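Local coordinates for THUMP domain-containing protein (Pyrococcus horikoshii, PDB 1VBK) that is of unknown function but, as a putative thiamine-biosynthesis protein related to ThiI with a THUMP domain, probably binds RNA and ATP, at residues L217-V220 with R221-W224; L186-E189 with L190-L193; V247-L250 with I251-G255; L26-N29 with I30-A33. All coordinates share one frame; numbering follows the deposited sequence.

Contact 1. Residues L217-V220 with R221-W224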
ATOM      1  N   LEU A 217      -5.853 -28.183   2.342  1.00 44.79           N
ATOM      2  CA  LEU A 217      -5.425 -27.299   1.265  1.00 42.32           C
ATOM      3  C   LEU A 217      -6.323 -27.535   0.061  1.00 41.70           C
ATOM      4  O   LEU A 217      -6.708 -26.595  -0.634  1.00 39.07           O
ATOM      5  CB  LEU A 217      -3.969 -27.565   0.875  1.00 40.94           C
ATOM      6  CG  LEU A 217      -3.490 -26.804  -0.369  1.00 39.02           C
ATOM      7  CD1 LEU A 217      -3.755 -25.313  -0.203  1.00 38.70           C
ATOM      8  CD2 LEU A 217      -2.012 -27.064  -0.595  1.00 39.63           C
ATOM      9  N   GLU A 218      -6.650 -28.801  -0.178  1.00 41.42           N
ATOM     10  CA  GLU A 218      -7.517 -29.172  -1.289  1.00 41.93           C
ATOM     11  C   GLU A 218      -8.866 -28.508  -1.032  1.00 39.67           C
ATOM     12  O   GLU A 218      -9.529 -28.033  -1.953  1.00 40.26           O
ATOM     13  CB  GLU A 218      -7.681 -30.694  -1.343  1.00 45.12           C
ATOM     14  CG  GLU A 218      -7.892 -31.247  -2.743  1.00 50.98           C
ATOM     15  CD  GLU A 218      -6.668 -31.064  -3.630  1.00 53.91           C
ATOM     16  OE1 GLU A 218      -5.591 -31.587  -3.270  1.00 56.11           O
ATOM     17  OE2 GLU A 218      -6.783 -30.398  -4.684  1.00 54.83           O
ATOM     18  N   LYS A 219      -9.259 -28.481   0.236  1.00 37.85           N
ATOM     19  CA  LYS A 219     -10.511 -27.865   0.651  1.00 35.65           C
ATOM     20  C   LYS A 219     -10.431 -26.352   0.453  1.00 35.55           C
ATOM     21  O   LYS A 219     -11.415 -25.712   0.070  1.00 34.84           O
ATOM     22  CB  LYS A 219     -10.784 -28.195   2.122  1.00 37.52           C
ATOM     23  CG  LYS A 219     -11.774 -27.273   2.825  1.00 40.72           C
ATOM     24  CD  LYS A 219     -13.147 -27.295   2.182  1.00 44.28           C
ATOM     25  CE  LYS A 219     -14.101 -26.373   2.930  1.00 46.01           C
ATOM     26  NZ  LYS A 219     -15.467 -26.353   2.332  1.00 47.06           N
ATOM     27  N   VAL A 220      -9.257 -25.782   0.707  1.00 32.78           N
ATOM     28  CA  VAL A 220      -9.074 -24.347   0.544  1.00 31.55           C
ATOM     29  C   VAL A 220      -9.062 -23.953  -0.928  1.00 31.18           C
ATOM     30  O   VAL A 220      -9.642 -22.936  -1.300  1.00 31.22           O
ATOM     31  CB  VAL A 220      -7.775 -23.866   1.218  1.00 30.54           C
ATOM     32  CG1 VAL A 220      -7.502 -22.403   0.860  1.00 29.82           C
ATOM     33  CG2 VAL A 220      -7.904 -24.008   2.723  1.00 28.87           C
ATOM     34  N   ARG A 221      -8.414 -24.755  -1.767  1.00 31.29           N
ATOM     35  CA  ARG A 221      -8.375 -24.447  -3.192  1.00 32.44           C
ATOM     36  C   ARG A 221      -9.791 -24.399  -3.765  1.00 32.53           C
ATOM     37  O   ARG A 221     -10.079 -23.594  -4.650  1.00 31.71           O
ATOM     38  CB  ARG A 221      -7.537 -25.480  -3.955  1.00 33.68           C
ATOM     39  CG  ARG A 221      -6.034 -25.366  -3.717  1.00 35.83           C
ATOM     40  CD  ARG A 221      -5.260 -26.304  -4.633  1.00 36.42           C
ATOM     41  NE  ARG A 221      -3.813 -26.257  -4.416  1.00 39.20           N
ATOM     42  CZ  ARG A 221      -3.047 -25.190  -4.631  1.00 40.23           C
ATOM     43  NH1 ARG A 221      -3.582 -24.057  -5.071  1.00 40.64           N
ATOM     44  NH2 ARG A 221      -1.739 -25.255  -4.419  1.00 38.96           N
ATOM     45  N   SER A 222     -10.675 -25.255  -3.259  1.00 31.84           N
ATOM     46  CA  SER A 222     -12.049 -25.270  -3.742  1.00 33.14           C
ATOM     47  C   SER A 222     -12.790 -24.026  -3.248  1.00 31.98           C
ATOM     48  O   SER A 222     -13.695 -23.526  -3.917  1.00 29.97           O
ATOM     49  CB  SER A 222     -12.770 -26.550  -3.296  1.00 34.32           C
ATOM     50  OG  SER A 222     -12.717 -26.719  -1.891  1.00 39.84           O
ATOM     51  N   LEU A 223     -12.400 -23.522  -2.082  1.00 31.77           N
ATOM     52  CA  LEU A 223     -13.018 -22.318  -1.541  1.00 30.43           C
ATOM     53  C   LEU A 223     -12.591 -21.146  -2.415  1.00 29.99           C
ATOM     54  O   LEU A 223     -13.402 -20.287  -2.766  1.00 29.82           O
ATOM     55  CB  LEU A 223     -12.566 -22.072  -0.100  1.00 32.45           C
ATOM     56  CG  LEU A 223     -13.082 -23.036   0.973  1.00 34.31           C
ATOM     57  CD1 LEU A 223     -12.472 -22.671   2.320  1.00 34.74           C
ATOM     58  CD2 LEU A 223     -14.600 -22.964   1.044  1.00 33.54           C
ATOM     59  N   TRP A 224     -11.312 -21.116  -2.773  1.00 28.41           N
ATOM     60  CA  TRP A 224     -10.800 -20.041  -3.606  1.00 28.54           C
ATOM     61  C   TRP A 224     -11.434 -20.061  -4.999  1.00 29.72           C
ATOM     62  O   TRP A 224     -11.681 -19.007  -5.584  1.00 29.39           O
ATOM     63  CB  TRP A 224      -9.275 -20.121  -3.730  1.00 26.33           C
ATOM     64  CG  TRP A 224      -8.736 -19.041  -4.615  1.00 24.81           C
ATOM     65  CD1 TRP A 224      -8.003 -19.201  -5.754  1.00 25.40           C
ATOM     66  CD2 TRP A 224      -9.004 -17.638  -4.504  1.00 23.50           C
ATOM     67  NE1 TRP A 224      -7.806 -17.986  -6.367  1.00 24.92           N
ATOM     68  CE2 TRP A 224      -8.412 -17.009  -5.620  1.00 25.17           C
ATOM     69  CE3 TRP A 224      -9.692 -16.852  -3.570  1.00 22.83           C
ATOM     70  CZ2 TRP A 224      -8.488 -15.628  -5.832  1.00 24.49           C
ATOM     71  CZ3 TRP A 224      -9.768 -15.478  -3.778  1.00 24.50           C
ATOM     72  CH2 TRP A 224      -9.168 -14.882  -4.903  1.00 24.42           C
TER
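Lys219 O is held by two donors from the next turn of the helix, Ser222 OG at 2.6 Å and Leu223 N at 3.2 Å, which reach it from the same face of the carbonyl plane. Ser222 OG, set between its own N and carbonyl carbon (chi1 55°), turns back to this oxygen and meets it 40° out of the carbonyl plane, not on a lone pair. Leu223 packs beside this doubly used carbonyl: its CG is 3.3 Å from Lys219 O, and its CD2 meets the end of the bent lysine chain, 3.7 Å from Lys219 NZ. With only an alanine methyl at Leu223, the CE end of Lys219 is likely to lose its apolar partner and a gap to open beside Asp188, against which Leu223 CD1 rests. On another flank of the helix, Arg221 runs extended past Leu217, one turn before it, with Leu217 CD1 over one face of the guanidinium, 4.2 Å above its plane and offset toward the rim. Backbone bonds such as Trp224 N to Val220 O (2.9 Å) keep these pairs in step. Farther out, Asp214 accepts from the Leu217 amide, Trp224 NE1 is bonded to Gly236 O, and Val220 and Leu217 pack on Tyr209 of strand 204-210. Helix 215-228 is the crossover helix of a beta-alpha-beta unit between strands 204-210 and 239-241, in the parallel-sheet domain assigned to the ThiI family.

Contact 2. Residues L186-E189 with L190-L193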
ATOM      1  N   LEU A 186      -6.898 -17.351   4.217  1.00 23.25           N
ATOM      2  CA  LEU A 186      -7.976 -18.274   3.872  1.00 24.30           C
ATOM      3  C   LEU A 186      -7.761 -19.684   4.419  1.00 25.93           C
ATOM      4  O   LEU A 186      -6.746 -20.322   4.130  1.00 25.59           O
ATOM      5  CB  LEU A 186      -8.111 -18.319   2.347  1.00 23.38           C
ATOM      6  CG  LEU A 186      -9.199 -19.167   1.684  1.00 24.28           C
ATOM      7  CD1 LEU A 186     -10.575 -18.661   2.078  1.00 23.54           C
ATOM      8  CD2 LEU A 186      -9.025 -19.100   0.175  1.00 24.82           C
ATOM      9  N   HIS A 187      -8.723 -20.180   5.194  1.00 27.34           N
ATOM     10  CA  HIS A 187      -8.607 -21.518   5.769  1.00 30.20           C
ATOM     11  C   HIS A 187      -9.946 -22.235   5.942  1.00 30.73           C
ATOM     12  O   HIS A 187      -9.975 -23.434   6.187  1.00 31.09           O
ATOM     13  CB  HIS A 187      -7.886 -21.444   7.118  1.00 30.52           C
ATOM     14  CG  HIS A 187      -8.636 -20.680   8.161  1.00 31.04           C
ATOM     15  ND1 HIS A 187      -9.570 -21.266   8.987  1.00 32.54           N
ATOM     16  CD2 HIS A 187      -8.614 -19.366   8.491  1.00 31.30           C
ATOM     17  CE1 HIS A 187     -10.090 -20.347   9.782  1.00 32.67           C
ATOM     18  NE2 HIS A 187      -9.528 -19.187   9.501  1.00 32.96           N
ATOM     19  N   ASP A 188     -11.047 -21.501   5.828  1.00 32.73           N
ATOM     20  CA  ASP A 188     -12.372 -22.099   5.959  1.00 33.31           C
ATOM     21  C   ASP A 188     -13.449 -21.233   5.302  1.00 33.55           C
ATOM     22  O   ASP A 188     -13.145 -20.207   4.694  1.00 32.07           O
ATOM     23  CB  ASP A 188     -12.702 -22.351   7.438  1.00 33.21           C
ATOM     24  CG  ASP A 188     -12.874 -21.071   8.236  1.00 35.46           C
ATOM     25  OD1 ASP A 188     -12.469 -19.992   7.757  1.00 33.85           O
ATOM     26  OD2 ASP A 188     -13.411 -21.152   9.363  1.00 35.69           O
ATOM     27  N   GLU A 189     -14.704 -21.656   5.417  1.00 33.89           N
ATOM     28  CA  GLU A 189     -15.816 -20.928   4.817  1.00 34.07           C
ATOM     29  C   GLU A 189     -15.969 -19.517   5.376  1.00 31.29           C
ATOM     30  O   GLU A 189     -16.254 -18.582   4.632  1.00 30.49           O
ATOM     31  CB  GLU A 189     -17.120 -21.711   5.010  1.00 37.76           C
ATOM     32  CG  GLU A 189     -17.094 -23.103   4.386  1.00 43.62           C
ATOM     33  CD  GLU A 189     -18.402 -23.858   4.565  1.00 48.34           C
ATOM     34  OE1 GLU A 189     -18.814 -24.076   5.725  1.00 50.37           O
ATOM     35  OE2 GLU A 189     -19.018 -24.236   3.543  1.00 50.49           O
ATOM     36  N   LEU A 190     -15.777 -19.371   6.683  1.00 29.10           N
ATOM     37  CA  LEU A 190     -15.894 -18.072   7.339  1.00 28.59           C
ATOM     38  C   LEU A 190     -14.848 -17.075   6.847  1.00 26.82           C
ATOM     39  O   LEU A 190     -15.162 -15.908   6.604  1.00 25.81           O
ATOM     40  CB  LEU A 190     -15.758 -18.231   8.854  1.00 30.79           C
ATOM     41  CG  LEU A 190     -16.920 -18.910   9.581  1.00 33.33           C
ATOM     42  CD1 LEU A 190     -16.567 -19.108  11.045  1.00 34.12           C
ATOM     43  CD2 LEU A 190     -18.168 -18.058   9.441  1.00 33.26           C
ATOM     44  N   SER A 191     -13.607 -17.529   6.716  1.00 26.08           N
ATOM     45  CA  SER A 191     -12.543 -16.651   6.244  1.00 25.08           C
ATOM     46  C   SER A 191     -12.774 -16.325   4.767  1.00 24.67           C
ATOM     47  O   SER A 191     -12.376 -15.261   4.288  1.00 24.77           O
ATOM     48  CB  SER A 191     -11.165 -17.304   6.453  1.00 23.42           C
ATOM     49  OG  SER A 191     -11.097 -18.596   5.878  1.00 23.82           O
ATOM     50  N   ALA A 192     -13.434 -17.234   4.054  1.00 23.84           N
ATOM     51  CA  ALA A 192     -13.725 -17.019   2.638  1.00 22.88           C
ATOM     52  C   ALA A 192     -14.756 -15.909   2.502  1.00 23.74           C
ATOM     53  O   ALA A 192     -14.656 -15.068   1.607  1.00 23.41           O
ATOM     54  CB  ALA A 192     -14.244 -18.304   2.001  1.00 24.08           C
ATOM     55  N   LEU A 193     -15.742 -15.912   3.400  1.00 23.63           N
ATOM     56  CA  LEU A 193     -16.796 -14.900   3.409  1.00 24.79           C
ATOM     57  C   LEU A 193     -16.196 -13.556   3.805  1.00 24.21           C
ATOM     58  O   LEU A 193     -16.606 -12.506   3.305  1.00 23.36           O
ATOM     59  CB  LEU A 193     -17.900 -15.285   4.400  1.00 24.94           C
ATOM     60  CG  LEU A 193     -19.044 -14.278   4.561  1.00 26.66           C
ATOM     61  CD1 LEU A 193     -19.733 -14.042   3.218  1.00 27.73           C
ATOM     62  CD2 LEU A 193     -20.038 -14.800   5.583  1.00 28.71           C
TER
HETATM   63  O   HOH W   1     -16.274 -21.735   8.336  1.00 37.71           O
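Ser191 OG and Asp188 OD1 lie 2.7 Å apart at the tight centre of this helix start. The serine hydroxyl also receives the nearly straight bond from His187 N (2.9 Å, 176°), while its single proton may go to either OD1 or O of Asp188. Asp188 OD1 accepts in addition from Ser191 N at 2.9 Å, the amide meeting the oxygen from above the carboxylate plane; with CG turned between the aspartate's own N and carbonyl carbon (chi1 67°), the carboxylate curls back over the first turn. The His187 ring lies across this cluster, with Ser191 OG 3.7 Å above one face and offset toward the rim. On the buried flank Leu186 CD1 packs against Ala192 CB at 3.7 Å, and Leu186 continues onto Val220 and Trp224 of helix 215-228. The other side is looser and wetter: a water accepts a hydrogen bond from Leu190 N at 2.9 Å and gives only a weak bond to Asp188 OD2, near which Leu190 CB passes at 3.8 Å. The extended Glu189 side chain is exposed. Asp188, joined through its side chain to Ser191 N, is the N-cap of helix 189-200, which follows strand 181-185 of the parallel sheet.

Contact 3. Residues V247-L250 with I251-G255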
ATOM      1  N   VAL A 247       4.888 -15.070   4.792  1.00 18.27           N
ATOM      2  CA  VAL A 247       3.748 -14.156   4.787  1.00 17.24           C
ATOM      3  C   VAL A 247       4.259 -12.711   4.865  1.00 17.51           C
ATOM      4  O   VAL A 247       3.783 -11.833   4.141  1.00 16.70           O
ATOM      5  CB  VAL A 247       2.805 -14.426   5.982  1.00 17.48           C
ATOM      6  CG1 VAL A 247       1.666 -13.420   5.985  1.00 17.65           C
ATOM      7  CG2 VAL A 247       2.255 -15.849   5.902  1.00 16.19           C
ATOM      8  N   LEU A 248       5.222 -12.469   5.750  1.00 16.94           N
ATOM      9  CA  LEU A 248       5.794 -11.135   5.896  1.00 16.38           C
ATOM     10  C   LEU A 248       6.480 -10.743   4.591  1.00 16.35           C
ATOM     11  O   LEU A 248       6.396  -9.596   4.162  1.00 16.36           O
ATOM     12  CB  LEU A 248       6.801 -11.100   7.049  1.00 16.13           C
ATOM     13  CG  LEU A 248       6.203 -11.298   8.447  1.00 18.06           C
ATOM     14  CD1 LEU A 248       7.320 -11.443   9.479  1.00 17.81           C
ATOM     15  CD2 LEU A 248       5.299 -10.122   8.784  1.00 18.70           C
ATOM     16  N   LYS A 249       7.155 -11.700   3.959  1.00 16.95           N
ATOM     17  CA  LYS A 249       7.829 -11.430   2.693  1.00 17.49           C
ATOM     18  C   LYS A 249       6.812 -11.006   1.637  1.00 17.81           C
ATOM     19  O   LYS A 249       7.060 -10.081   0.867  1.00 18.01           O
ATOM     20  CB  LYS A 249       8.585 -12.672   2.206  1.00 19.54           C
ATOM     21  CG  LYS A 249       9.310 -12.480   0.878  1.00 23.65           C
ATOM     22  CD  LYS A 249      10.110 -13.725   0.502  1.00 28.88           C
ATOM     23  CE  LYS A 249      10.736 -13.598  -0.879  1.00 32.07           C
ATOM     24  NZ  LYS A 249      11.638 -12.417  -0.973  1.00 33.96           N
ATOM     25  N   LEU A 250       5.669 -11.686   1.610  1.00 18.84           N
ATOM     26  CA  LEU A 250       4.605 -11.389   0.653  1.00 20.09           C
ATOM     27  C   LEU A 250       4.077  -9.972   0.884  1.00 21.48           C
ATOM     28  O   LEU A 250       3.863  -9.205  -0.061  1.00 21.57           O
ATOM     29  CB  LEU A 250       3.464 -12.395   0.822  1.00 23.12           C
ATOM     30  CG  LEU A 250       2.405 -12.523  -0.277  1.00 28.97           C
ATOM     31  CD1 LEU A 250       3.046 -13.085  -1.553  1.00 28.69           C
ATOM     32  CD2 LEU A 250       1.297 -13.449   0.201  1.00 28.20           C
ATOM     33  N   ILE A 251       3.852  -9.634   2.148  1.00 19.68           N
ATOM     34  CA  ILE A 251       3.361  -8.311   2.491  1.00 19.63           C
ATOM     35  C   ILE A 251       4.330  -7.242   1.988  1.00 20.78           C
ATOM     36  O   ILE A 251       3.915  -6.258   1.368  1.00 19.73           O
ATOM     37  CB  ILE A 251       3.179  -8.177   4.014  1.00 19.25           C
ATOM     38  CG1 ILE A 251       2.004  -9.055   4.464  1.00 18.22           C
ATOM     39  CG2 ILE A 251       2.952  -6.722   4.382  1.00 17.63           C
ATOM     40  CD1 ILE A 251       1.837  -9.162   5.975  1.00 18.86           C
ATOM     41  N   ARG A 252       5.621  -7.446   2.247  1.00 18.84           N
ATOM     42  CA  ARG A 252       6.646  -6.501   1.812  1.00 21.06           C
ATOM     43  C   ARG A 252       6.769  -6.434   0.287  1.00 20.97           C
ATOM     44  O   ARG A 252       6.693  -5.353  -0.302  1.00 19.23           O
ATOM     45  CB  ARG A 252       8.007  -6.871   2.421  1.00 21.22           C
ATOM     46  CG  ARG A 252       9.192  -6.120   1.803  1.00 26.27           C
ATOM     47  CD  ARG A 252      10.536  -6.685   2.265  1.00 30.03           C
ATOM     48  NE  ARG A 252      10.908  -6.257   3.615  1.00 32.97           N
ATOM     49  CZ  ARG A 252      11.356  -5.040   3.923  1.00 34.40           C
ATOM     50  NH1 ARG A 252      11.495  -4.115   2.978  1.00 32.90           N
ATOM     51  NH2 ARG A 252      11.665  -4.747   5.179  1.00 32.69           N
ATOM     52  N   ASP A 253       6.946  -7.587  -0.354  1.00 19.98           N
ATOM     53  CA  ASP A 253       7.100  -7.623  -1.808  1.00 21.58           C
ATOM     54  C   ASP A 253       5.948  -7.038  -2.621  1.00 22.17           C
ATOM     55  O   ASP A 253       6.174  -6.384  -3.640  1.00 23.04           O
ATOM     56  CB  ASP A 253       7.357  -9.058  -2.280  1.00 23.25           C
ATOM     57  CG  ASP A 253       8.703  -9.586  -1.836  1.00 25.82           C
ATOM     58  OD1 ASP A 253       9.548  -8.784  -1.385  1.00 26.11           O
ATOM     59  OD2 ASP A 253       8.922 -10.811  -1.947  1.00 30.35           O
ATOM     60  N   PHE A 254       4.715  -7.258  -2.182  1.00 23.03           N
ATOM     61  CA  PHE A 254       3.566  -6.757  -2.927  1.00 21.84           C
ATOM     62  C   PHE A 254       2.959  -5.441  -2.444  1.00 21.40           C
ATOM     63  O   PHE A 254       1.966  -4.974  -2.996  1.00 22.11           O
ATOM     64  CB  PHE A 254       2.495  -7.847  -2.985  1.00 24.65           C
ATOM     65  CG  PHE A 254       2.868  -8.993  -3.882  1.00 27.45           C
ATOM     66  CD1 PHE A 254       2.592  -8.942  -5.245  1.00 30.96           C
ATOM     67  CD2 PHE A 254       3.552 -10.095  -3.378  1.00 28.70           C
ATOM     68  CE1 PHE A 254       2.993  -9.972  -6.097  1.00 30.58           C
ATOM     69  CE2 PHE A 254       3.960 -11.129  -4.219  1.00 29.82           C
ATOM     70  CZ  PHE A 254       3.681 -11.067  -5.580  1.00 30.48           C
ATOM     71  N   GLY A 255       3.555  -4.840  -1.421  1.00 20.00           N
ATOM     72  CA  GLY A 255       3.038  -3.580  -0.914  1.00 20.05           C
ATOM     73  C   GLY A 255       1.641  -3.687  -0.330  1.00 20.99           C
ATOM     74  O   GLY A 255       0.809  -2.806  -0.524  1.00 23.84           O
TER
HETATM   75  O   HOH W   2      11.815  -9.745  -0.104  1.00 42.07           O
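Four consecutive helical bonds join 247-250 to 251-254, from Ile251 N to Val247 O through to Phe254 N to Leu250 O, and the one from Asp253 N to Lys249 O is nearly straight (2.8 Å, 172°). Along the same turn Lys249 and Asp253 form a salt bridge whose direct bond, Lys249 NZ to Asp253 OD2 at 3.3 Å, is weak. The lysine chain is extended as far as CE, where the last torsion (chi4 58°) turns NZ back to the carboxylate; on the way Lys249 CG passes 3.3 Å from Asp253 OD2. A water completes the link, accepting from Lys249 NZ and donating to Asp253 OD1, each at 2.8 Å. A methionine in place of Lys249 would probably cost the Asp253 carboxylate this charged partner and the water the Lys249 donor. The helix closes in a Schellman motif, where Gly255 takes positive phi (64°) and its N makes a weak bond to Arg252 O. The inner face is apolar. Leu250 CD1 approaches the Phe254 ring obliquely, 3.4 Å from CE2, while Leu250 O lies in the ring plane at its edge, 3.4 Å from Phe254 CD2. Val247 CG1 and Ile251 CD1 make a looser pair. These residues press on the parallel sheet, Val247 and Ile251 on Ile183, Leu250 on Val208 and Phe254 on Ile206. The helix end also meets the second subunit: Asp253 O accepts from Arg181 of that chain, while Phe254 O is bonded to Arg181 of its own.

Contact 4. Residues L26-N29 with I30-A33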
ATOM      1  N   LEU A  26     -12.972   0.210 -12.941  1.00 17.21           N
ATOM      2  CA  LEU A  26     -14.169  -0.603 -13.155  1.00 17.45           C
ATOM      3  C   LEU A  26     -14.193  -1.174 -14.579  1.00 17.05           C
ATOM      4  O   LEU A  26     -14.541  -2.339 -14.777  1.00 15.68           O
ATOM      5  CB  LEU A  26     -15.432   0.223 -12.893  1.00 16.77           C
ATOM      6  CG  LEU A  26     -16.788  -0.457 -13.137  1.00 16.72           C
ATOM      7  CD1 LEU A  26     -16.860  -1.792 -12.402  1.00 16.80           C
ATOM      8  CD2 LEU A  26     -17.903   0.475 -12.665  1.00 17.05           C
ATOM      9  N   MET A  27     -13.816  -0.369 -15.571  1.00 16.79           N
ATOM     10  CA  MET A  27     -13.799  -0.868 -16.947  1.00 18.25           C
ATOM     11  C   MET A  27     -12.751  -1.961 -17.087  1.00 18.90           C
ATOM     12  O   MET A  27     -12.930  -2.905 -17.856  1.00 20.00           O
ATOM     13  CB  MET A  27     -13.505   0.257 -17.946  1.00 17.61           C
ATOM     14  CG  MET A  27     -14.651   1.236 -18.111  1.00 18.73           C
ATOM     15  SD  MET A  27     -14.423   2.334 -19.508  1.00 20.11           S
ATOM     16  CE  MET A  27     -13.355   3.586 -18.754  1.00 20.35           C
ATOM     17  N   ASN A  28     -11.653  -1.822 -16.348  1.00 18.77           N
ATOM     18  CA  ASN A  28     -10.578  -2.813 -16.375  1.00 19.64           C
ATOM     19  C   ASN A  28     -11.112  -4.152 -15.877  1.00 18.18           C
ATOM     20  O   ASN A  28     -10.884  -5.192 -16.489  1.00 17.92           O
ATOM     21  CB  ASN A  28      -9.422  -2.377 -15.473  1.00 21.00           C
ATOM     22  CG  ASN A  28      -8.357  -3.451 -15.337  1.00 24.93           C
ATOM     23  OD1 ASN A  28      -7.541  -3.648 -16.235  1.00 24.94           O
ATOM     24  ND2 ASN A  28      -8.377  -4.166 -14.220  1.00 22.13           N
ATOM     25  N   ASN A  29     -11.826  -4.115 -14.758  1.00 16.38           N
ATOM     26  CA  ASN A  29     -12.388  -5.320 -14.171  1.00 16.71           C
ATOM     27  C   ASN A  29     -13.466  -5.938 -15.062  1.00 16.95           C
ATOM     28  O   ASN A  29     -13.604  -7.159 -15.128  1.00 17.99           O
ATOM     29  CB  ASN A  29     -12.942  -5.001 -12.779  1.00 16.53           C
ATOM     30  CG  ASN A  29     -11.873  -4.447 -11.845  1.00 16.70           C
ATOM     31  OD1 ASN A  29     -10.673  -4.572 -12.121  1.00 17.17           O
ATOM     32  ND2 ASN A  29     -12.295  -3.842 -10.735  1.00 14.58           N
ATOM     33  N   ILE A  30     -14.220  -5.092 -15.758  1.00 17.29           N
ATOM     34  CA  ILE A  30     -15.266  -5.562 -16.659  1.00 17.31           C
ATOM     35  C   ILE A  30     -14.613  -6.290 -17.838  1.00 18.52           C
ATOM     36  O   ILE A  30     -15.078  -7.348 -18.262  1.00 17.39           O
ATOM     37  CB  ILE A  30     -16.129  -4.373 -17.156  1.00 17.43           C
ATOM     38  CG1 ILE A  30     -17.029  -3.892 -16.004  1.00 16.41           C
ATOM     39  CG2 ILE A  30     -16.953  -4.778 -18.384  1.00 17.98           C
ATOM     40  CD1 ILE A  30     -17.791  -2.618 -16.287  1.00 14.51           C
ATOM     41  N   ARG A  31     -13.530  -5.724 -18.363  1.00 18.81           N
ATOM     42  CA  ARG A  31     -12.820  -6.354 -19.475  1.00 21.16           C
ATOM     43  C   ARG A  31     -12.279  -7.720 -19.042  1.00 20.92           C
ATOM     44  O   ARG A  31     -12.426  -8.712 -19.756  1.00 19.46           O
ATOM     45  CB  ARG A  31     -11.652  -5.479 -19.937  1.00 21.92           C
ATOM     46  CG  ARG A  31     -10.823  -6.112 -21.049  1.00 30.52           C
ATOM     47  CD  ARG A  31      -9.592  -5.279 -21.365  1.00 34.26           C
ATOM     48  NE  ARG A  31      -8.767  -5.072 -20.178  1.00 38.73           N
ATOM     49  CZ  ARG A  31      -8.077  -6.028 -19.565  1.00 41.65           C
ATOM     50  NH1 ARG A  31      -8.101  -7.275 -20.024  1.00 42.63           N
ATOM     51  NH2 ARG A  31      -7.371  -5.740 -18.480  1.00 43.11           N
ATOM     52  N   GLU A  32     -11.649  -7.755 -17.872  1.00 21.79           N
ATOM     53  CA  GLU A  32     -11.089  -8.992 -17.340  1.00 24.66           C
ATOM     54  C   GLU A  32     -12.158 -10.066 -17.189  1.00 23.56           C
ATOM     55  O   GLU A  32     -11.927 -11.229 -17.515  1.00 23.33           O
ATOM     56  CB  GLU A  32     -10.427  -8.737 -15.985  1.00 28.09           C
ATOM     57  CG  GLU A  32      -9.061  -8.085 -16.073  1.00 37.53           C
ATOM     58  CD  GLU A  32      -8.013  -9.028 -16.633  1.00 42.90           C
ATOM     59  OE1 GLU A  32      -7.812 -10.110 -16.036  1.00 45.27           O
ATOM     60  OE2 GLU A  32      -7.393  -8.693 -17.666  1.00 46.17           O
ATOM     61  N   ALA A  33     -13.331  -9.670 -16.700  1.00 22.03           N
ATOM     62  CA  ALA A  33     -14.436 -10.605 -16.510  1.00 22.10           C
ATOM     63  C   ALA A  33     -14.935 -11.203 -17.821  1.00 22.35           C
ATOM     64  O   ALA A  33     -15.098 -12.419 -17.935  1.00 23.02           O
ATOM     65  CB  ALA A  33     -15.581  -9.916 -15.792  1.00 22.97           C
TER
HETATM   66  O   HOH W   3      -7.794  -2.487 -18.568  1.00 51.99           O
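Asn28 OD1 is gripped by a water at 2.6 Å and by Arg31 NH2 at 3.1 Å. The arginine reaches the oxygen from above the amide's carbonyl plane, 46° out of it, with the amide and guanidinium planes turned 68° apart. Its chain leaves anti to the backbone N and bends at chi3 (56°), which swings the guanidinium back over the helix toward Asn28. The same water accepts from Arg31 NE at 3.2 Å, lying at the guanidinium edge, so amide and arginine are tied both directly and through solvent. On its other branch, Asn28 ND2 donates to Asn29 OD1, at 3.1 Å and in the plane of its own amide. With OD1 and ND2 both bonded, the rotation of the Asn28 amide is probably restrained. Arg31 NH1 in turn forms a salt bridge with Glu32 OE2 at 2.8 Å. All this lines one flank of helix 19-36 in the ThiI ferredoxin-like domain; the helix's inner face packs on the antiparallel strands 43-47 and 50-54. There Leu26 CG meets Ile30 CD1 at 3.9 Å, the two side chains crossing at a slant, and Ile30 CG1 lies 3.2 Å from Leu26 O. Both residues rest on Ile51, and Ile30 also touches Ile44 and Leu65. Asn29 ND2 is bonded to Ile176 O, tying the helix to the loop between strands 168-169 and 181-185.

In the fold
Contacts 1 and 2 touch, with centres about 10 Å apart: Leu223 CD1 lies 3.5 Å from Asp188 C, and Val220 CG1 is 3.7 Å from Leu186 CD2, so helix 215-228 packs on the loop and first turn leading into helix 189-200. A bound methylpentanediol, probably from the crystallisation liquor, lies near both, about 3 Å from the Ala192 side chain and 4 Å from that of Leu223. Contact 3 belongs to the same parallel-sheet domain but stays about 9 Å from contact 2 at the nearest atoms. Contact 4, in the ferredoxin-like domain, lies about 26 Å from contact 3 between centres, but its Asn28 packs on Arg252 of contact 3 in the second subunit.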